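Local structure of toxin coregulated pilin (Vibrio cholerae, 3HRV) at residues Val36-Ala39 with Met40-Tyr44; Ala111-Lys114 with Thr115-Ser119. The protein is the major subunit of the toxin-coregulated pilus, a type IV pilus that Vibrio cholerae needs to aggregate and then colonise the host small intestine. All coordinates share one frame; numbering follows the deposited sequence.

Contact 1 of 2, residues Val36-Ala39 with Met40-Tyr44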
ATOM      1  N   VAL A  36     -10.444   3.283   2.706  1.00 16.86           N
ATOM      2  CA  VAL A  36     -10.108   1.930   3.122  1.00 14.47           C
ATOM      3  C   VAL A  36      -9.190   1.883   4.345  1.00 14.02           C
ATOM      4  O   VAL A  36      -9.444   1.121   5.275  1.00 14.45           O
ATOM      5  CB  VAL A  36      -9.463   1.146   1.950  1.00 14.51           C
ATOM      6  CG1 VAL A  36      -8.951  -0.209   2.431  1.00 14.92           C
ATOM      7  CG2 VAL A  36     -10.490   0.954   0.840  1.00 17.88           C
ATOM      8  N   GLN A  37      -8.145   2.706   4.363  1.00 14.21           N
ATOM      9  CA  GLN A  37      -7.237   2.677   5.508  1.00 14.22           C
ATOM     10  C   GLN A  37      -7.936   3.160   6.780  1.00 15.59           C
ATOM     11  O   GLN A  37      -7.681   2.644   7.864  1.00 15.29           O
ATOM     12  CB  GLN A  37      -5.970   3.498   5.220  1.00 16.49           C
ATOM     13  CG  GLN A  37      -6.191   4.985   5.046  1.00 22.78           C
ATOM     14  CD  GLN A  37      -6.001   5.750   6.342  1.00 28.77           C
ATOM     15  OE1 GLN A  37      -5.251   5.325   7.220  1.00 30.04           O
ATOM     16  NE2 GLN A  37      -6.687   6.882   6.467  1.00 30.46           N
ATOM     17  N   ILE A  38      -8.837   4.129   6.646  1.00 15.71           N
ATOM     18  CA  ILE A  38      -9.577   4.634   7.801  1.00 16.30           C
ATOM     19  C   ILE A  38     -10.487   3.526   8.332  1.00 15.62           C
ATOM     20  O   ILE A  38     -10.572   3.299   9.540  1.00 15.37           O
ATOM     21  CB  ILE A  38     -10.430   5.868   7.419  1.00 18.07           C
ATOM     22  CG1 ILE A  38      -9.514   7.063   7.149  1.00 19.60           C
ATOM     23  CG2 ILE A  38     -11.426   6.185   8.529  1.00 20.26           C
ATOM     24  CD1 ILE A  38     -10.246   8.303   6.668  1.00 22.63           C
ATOM     25  N   ALA A  39     -11.165   2.827   7.429  1.00 14.74           N
ATOM     26  CA  ALA A  39     -12.047   1.744   7.840  1.00 14.13           C
ATOM     27  C   ALA A  39     -11.249   0.659   8.562  1.00 14.74           C
ATOM     28  O   ALA A  39     -11.703   0.106   9.564  1.00 13.56           O
ATOM     29  CB  ALA A  39     -12.760   1.153   6.625  1.00 15.43           C
ATOM     30  N   MET A  40     -10.057   0.358   8.054  1.00 14.42           N
ATOM     31  CA  MET A  40      -9.218  -0.672   8.662  1.00 15.08           C
ATOM     32  C   MET A  40      -8.753  -0.314  10.067  1.00 14.61           C
ATOM     33  O   MET A  40      -8.875  -1.125  10.987  1.00 15.29           O
ATOM     34  CB  MET A  40      -8.009  -0.970   7.774  1.00 13.51           C
ATOM     35  CG  MET A  40      -8.347  -1.789   6.533  1.00 14.66           C
ATOM     36  SD  MET A  40      -9.064  -3.411   6.907  1.00 17.56           S
ATOM     37  CE  MET A  40      -7.645  -4.235   7.611  1.00 14.25           C
ATOM     38  N   THR A  41      -8.217   0.889  10.240  1.00 14.37           N
ATOM     39  CA  THR A  41      -7.757   1.296  11.561  1.00 14.83           C
ATOM     40  C   THR A  41      -8.923   1.455  12.534  1.00 14.49           C
ATOM     41  O   THR A  41      -8.830   1.041  13.689  1.00 16.21           O
ATOM     42  CB  THR A  41      -6.957   2.611  11.504  1.00 14.40           C
ATOM     43  OG1 THR A  41      -7.736   3.618  10.849  1.00 15.53           O
ATOM     44  CG2 THR A  41      -5.656   2.408  10.748  1.00 15.29           C
ATOM     45  N   GLN A  42     -10.130   1.995  12.052  1.00 14.87           N
ATOM     46  CA  GLN A  42     -11.290   2.176  12.928  1.00 15.20           C
ATOM     47  C   GLN A  42     -11.825   0.844  13.424  1.00 16.75           C
ATOM     48  O   GLN A  42     -12.268   0.721  14.564  1.00 19.06           O
ATOM     49  CB  GLN A  42     -12.426   2.901  12.196  1.00 14.55           C
ATOM     50  CG  GLN A  42     -12.211   4.381  11.997  1.00 15.21           C
ATOM     51  CD  GLN A  42     -13.329   5.015  11.192  1.00 17.60           C
ATOM     52  OE1 GLN A  42     -14.127   4.318  10.563  1.00 22.07           O
ATOM     53  NE2 GLN A  42     -13.381   6.340  11.191  1.00 22.19           N
ATOM     54  N   THR A  43     -11.679  -0.112  12.574  1.00 16.45           N
ATOM     55  CA  THR A  43     -12.189  -1.430  12.910  1.00 16.37           C
ATOM     56  C   THR A  43     -11.258  -2.278  13.774  1.00 16.61           C
ATOM     57  O   THR A  43     -11.716  -2.950  14.701  1.00 18.80           O
ATOM     58  CB  THR A  43     -12.499  -2.239  11.628  1.00 15.81           C
ATOM     59  OG1 THR A  43     -13.455  -1.531  10.830  1.00 15.77           O
ATOM     60  CG2 THR A  43     -13.060  -3.610  11.979  1.00 17.05           C
ATOM     61  N   TYR A  44      -9.958  -2.229  13.496  1.00 17.95           N
ATOM     62  CA  TYR A  44      -9.025  -3.086  14.215  1.00 19.02           C
ATOM     63  C   TYR A  44      -8.017  -2.543  15.218  1.00 21.93           C
ATOM     64  O   TYR A  44      -7.402  -3.325  15.936  1.00 21.67           O
ATOM     65  CB  TYR A  44      -8.289  -3.960  13.198  1.00 17.55           C
ATOM     66  CG  TYR A  44      -9.229  -4.802  12.372  1.00 15.81           C
ATOM     67  CD1 TYR A  44      -9.538  -4.455  11.056  1.00 14.49           C
ATOM     68  CD2 TYR A  44      -9.844  -5.929  12.918  1.00 15.66           C
ATOM     69  CE1 TYR A  44     -10.436  -5.213  10.302  1.00 14.31           C
ATOM     70  CE2 TYR A  44     -10.744  -6.691  12.176  1.00 15.99           C
ATOM     71  CZ  TYR A  44     -11.034  -6.328  10.869  1.00 14.85           C
ATOM     72  OH  TYR A  44     -11.903  -7.098  10.126  1.00 18.51           O
TER
HETATM   73  O   HOH W   1      -6.150   5.499   9.647  1.00 24.21           O

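Contact 2 of 2, residues Ala111-Lys114 with Thr115-Ser119. With SO4 (sulfate ion), chain E.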
ATOM      1  N   ALA A 111       4.706   5.096 -14.741  1.00 17.70           N
ATOM      2  CA  ALA A 111       4.214   6.461 -14.566  1.00 17.66           C
ATOM      3  C   ALA A 111       3.138   6.540 -13.484  1.00 16.78           C
ATOM      4  O   ALA A 111       3.124   7.465 -12.671  1.00 16.57           O
ATOM      5  CB  ALA A 111       3.666   6.993 -15.885  1.00 17.21           C
ATOM      6  N   GLN A 112       2.233   5.571 -13.475  1.00 15.40           N
ATOM      7  CA  GLN A 112       1.172   5.563 -12.476  1.00 16.13           C
ATOM      8  C   GLN A 112       1.746   5.303 -11.089  1.00 15.62           C
ATOM      9  O   GLN A 112       1.289   5.866 -10.098  1.00 16.70           O
ATOM     10  CB  GLN A 112       0.133   4.505 -12.835  1.00 16.69           C
ATOM     11  CG  GLN A 112      -0.565   4.796 -14.157  1.00 19.20           C
ATOM     12  CD  GLN A 112      -1.502   3.694 -14.582  1.00 18.95           C
ATOM     13  OE1 GLN A 112      -1.191   2.514 -14.439  1.00 18.54           O
ATOM     14  NE2 GLN A 112      -2.655   4.072 -15.126  1.00 21.54           N
ATOM     15  N   CYS A 113       2.762   4.451 -11.029  1.00 16.18           N
ATOM     16  CA  CYS A 113       3.407   4.125  -9.767  1.00 17.71           C
ATOM     17  C   CYS A 113       4.057   5.375  -9.168  1.00 16.88           C
ATOM     18  O   CYS A 113       3.867   5.676  -7.991  1.00 16.04           O
ATOM     19  CB  CYS A 113       4.448   3.034 -10.015  1.00 16.98           C
ATOM     20  SG  CYS A 113       5.411   2.418  -8.597  1.00 21.01           S
ATOM     21  N   LYS A 114       4.814   6.109  -9.979  1.00 16.42           N
ATOM     22  CA  LYS A 114       5.475   7.318  -9.489  1.00 17.06           C
ATOM     23  C   LYS A 114       4.457   8.348  -9.017  1.00 16.68           C
ATOM     24  O   LYS A 114       4.588   8.927  -7.939  1.00 17.39           O
ATOM     25  CB  LYS A 114       6.337   7.955 -10.583  1.00 18.45           C
ATOM     26  CG  LYS A 114       7.545   7.138 -11.017  1.00 18.47           C
ATOM     27  CD  LYS A 114       8.398   7.939 -11.997  1.00 18.85           C
ATOM     28  CE  LYS A 114       9.593   7.145 -12.488  1.00 20.58           C
ATOM     29  NZ  LYS A 114      10.500   7.985 -13.325  1.00 22.54           N
ATOM     30  N   THR A 115       3.437   8.569  -9.835  1.00 15.74           N
ATOM     31  CA  THR A 115       2.412   9.545  -9.517  1.00 16.90           C
ATOM     32  C   THR A 115       1.593   9.168  -8.290  1.00 17.32           C
ATOM     33  O   THR A 115       1.329  10.008  -7.431  1.00 16.71           O
ATOM     34  CB  THR A 115       1.479   9.736 -10.719  1.00 15.63           C
ATOM     35  OG1 THR A 115       2.246  10.203 -11.837  1.00 19.38           O
ATOM     36  CG2 THR A 115       0.392  10.750 -10.399  1.00 16.66           C
ATOM     37  N   LEU A 116       1.196   7.904  -8.203  1.00 15.90           N
ATOM     38  CA  LEU A 116       0.398   7.455  -7.071  1.00 16.23           C
ATOM     39  C   LEU A 116       1.174   7.535  -5.760  1.00 17.33           C
ATOM     40  O   LEU A 116       0.676   8.054  -4.762  1.00 16.90           O
ATOM     41  CB  LEU A 116      -0.086   6.022  -7.300  1.00 17.00           C
ATOM     42  CG  LEU A 116      -0.987   5.473  -6.191  1.00 17.95           C
ATOM     43  CD1 LEU A 116      -2.265   6.299  -6.120  1.00 17.71           C
ATOM     44  CD2 LEU A 116      -1.311   4.020  -6.469  1.00 19.49           C
ATOM     45  N   VAL A 117       2.394   7.015  -5.758  1.00 16.37           N
ATOM     46  CA  VAL A 117       3.210   7.043  -4.552  1.00 17.85           C
ATOM     47  C   VAL A 117       3.406   8.461  -4.025  1.00 17.48           C
ATOM     48  O   VAL A 117       3.292   8.704  -2.823  1.00 18.64           O
ATOM     49  CB  VAL A 117       4.595   6.408  -4.804  1.00 16.91           C
ATOM     50  CG1 VAL A 117       5.511   6.649  -3.610  1.00 18.36           C
ATOM     51  CG2 VAL A 117       4.440   4.919  -5.045  1.00 18.39           C
ATOM     52  N   THR A 118       3.690   9.400  -4.919  1.00 19.30           N
ATOM     53  CA  THR A 118       3.925  10.774  -4.489  1.00 20.98           C
ATOM     54  C   THR A 118       2.656  11.572  -4.210  1.00 21.63           C
ATOM     55  O   THR A 118       2.717  12.641  -3.605  1.00 24.20           O
ATOM     56  CB  THR A 118       4.795  11.538  -5.515  1.00 22.77           C
ATOM     57  OG1 THR A 118       4.137  11.563  -6.784  1.00 22.59           O
ATOM     58  CG2 THR A 118       6.149  10.861  -5.673  1.00 23.78           C
ATOM     59  N   SER A 119       1.508  11.056  -4.634  1.00 20.97           N
ATOM     60  CA  SER A 119       0.255  11.763  -4.402  1.00 23.19           C
ATOM     61  C   SER A 119      -0.469  11.308  -3.137  1.00 24.88           C
ATOM     62  O   SER A 119      -1.228  12.077  -2.547  1.00 25.94           O
ATOM     63  CB  SER A 119      -0.674  11.611  -5.611  1.00 26.30           C
ATOM     64  OG  SER A 119      -2.016  11.888  -5.264  1.00 31.69           O
TER
HETATM   65  S   SO4 E1101      -4.215   7.381 -15.257  1.00 40.92           S
HETATM   66  O1  SO4 E1101      -2.982   6.840 -15.633  1.00 42.65           O
HETATM   67  O2  SO4 E1101      -4.074   8.013 -14.013  1.00 42.69           O
HETATM   68  O3  SO4 E1101      -5.247   6.372 -15.113  1.00 42.27           O
HETATM   69  O4  SO4 E1101      -4.521   8.295 -16.262  1.00 43.50           O

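Contact 1 of 2, residues Val36-Ala39 with Met40-Tyr44
T43 doubles back on A39, one turn earlier in the last part of helix 24-44, and gives the A39 carbonyl two donors. Its backbone N lies 3.0 Å from A39 O with a rather bent N-H (139°), and its hydroxyl OG1 comes in closer, 2.7 Å from A39 O, from the opposite face of the carbonyl plane. The first torsion explains the reach: OG1 stands beside its own backbone N (chi1 -58°), which brings it back to the preceding turn.

T41 is placed differently. Its OG1 sits between backbone N and carbonyl carbon (chi1 54°), 3.1 Å from both Q37 O and I38 O. Q37 O has a firm donor in T41 N, with a nearly straight N-H, I38 O has Q42 N, and V36 O takes M40 N at 2.9 Å. A water joins the side chains on this side, giving a hydrogen to Q37 OE1 at 2.6 Å and lying 2.7 Å from T41 OG1. Q37 OE1 also accepts from N191, while Q37 NE2 turns back to N34.

Q42 runs alongside I38, both pointing the same way. The end of its extended chain rests on the isoleucine methyl, with Q42 NE2 3.3 Å from I38 CG2, a van der Waals touch rather than a polar bond.

V36, A39 and M40 are the buried residues; V36 CG1 and M40 CG are 4.4 Å apart, and A39 touches V72. As in other type IV pilins, the helix lies against the antiparallel sheet: V36 and M40 both touch I88 of strand 87-93, and meet I103 and F101 of strand 100-108 respectively, while L66 of helix 56-68 touches both and L62 touches M40.

Contact 2 of 2, residues Ala111-Lys114 with Thr115-Ser119
T118 turns its whole side chain to the carbonyl of K114, one turn back in helix 110-120. Its CB lies 3.6 Å from K114 O. From there OG1 branches between its own backbone N and carbonyl carbon (chi1 60°) and bonds to K114 O at 2.9 Å, while the CG2 methyl lies 3.4 Å from K114 O. T118 N donates to that oxygen as well, from the opposite face of the carbonyl plane.

T115 makes the same paired bonds to A111 O, its OG1 at 3.0 Å, but with the hydroxyl beside its own backbone N (chi1 -60°).

On the inner side, V117 CG2 packs 3.1 Å from C113 O and 4.5 Å from C113 SG, the sulfur that forms the disulfide with C179. L116 packs on M26 and A29 of helix 24-44.

Q112 has a chain extended beyond CG, its amide split between two partners: OE1 accepts from T109 N, and NE2 gives a nearly straight bond (169°) to sulfate O1 at 2.8 Å. H20, S23 and N25 bind the same ion.

T115 and T118 thus satisfy their hydroxyl donors within the helix, so neither depends on an outside acceptor, while the C113–C179 disulfide ties the helix covalently to the C-terminal part of the chain.

How the contacts relate
Both contacts are helix turns on which a threonine hydroxyl returns to a carbonyl four residues earlier, but they lie on opposite sides of the chain's centre, with centres 23 Å apart and nearest atoms about 12 Å apart. Helix 24-44 connects them: contact 1 occupies its last turns, whereas M26 and A29 near its start pack against contact 2. Strand 100-108 is another shared neighbour, touched by V36 and M40 in contact 1 and by L116 in contact 2. Only contact 2 has the sulfate, probably from the crystallisation liquor; near contact 1, the side chain of Q37 lies about 4 Å from a glycerol of likely similar origin.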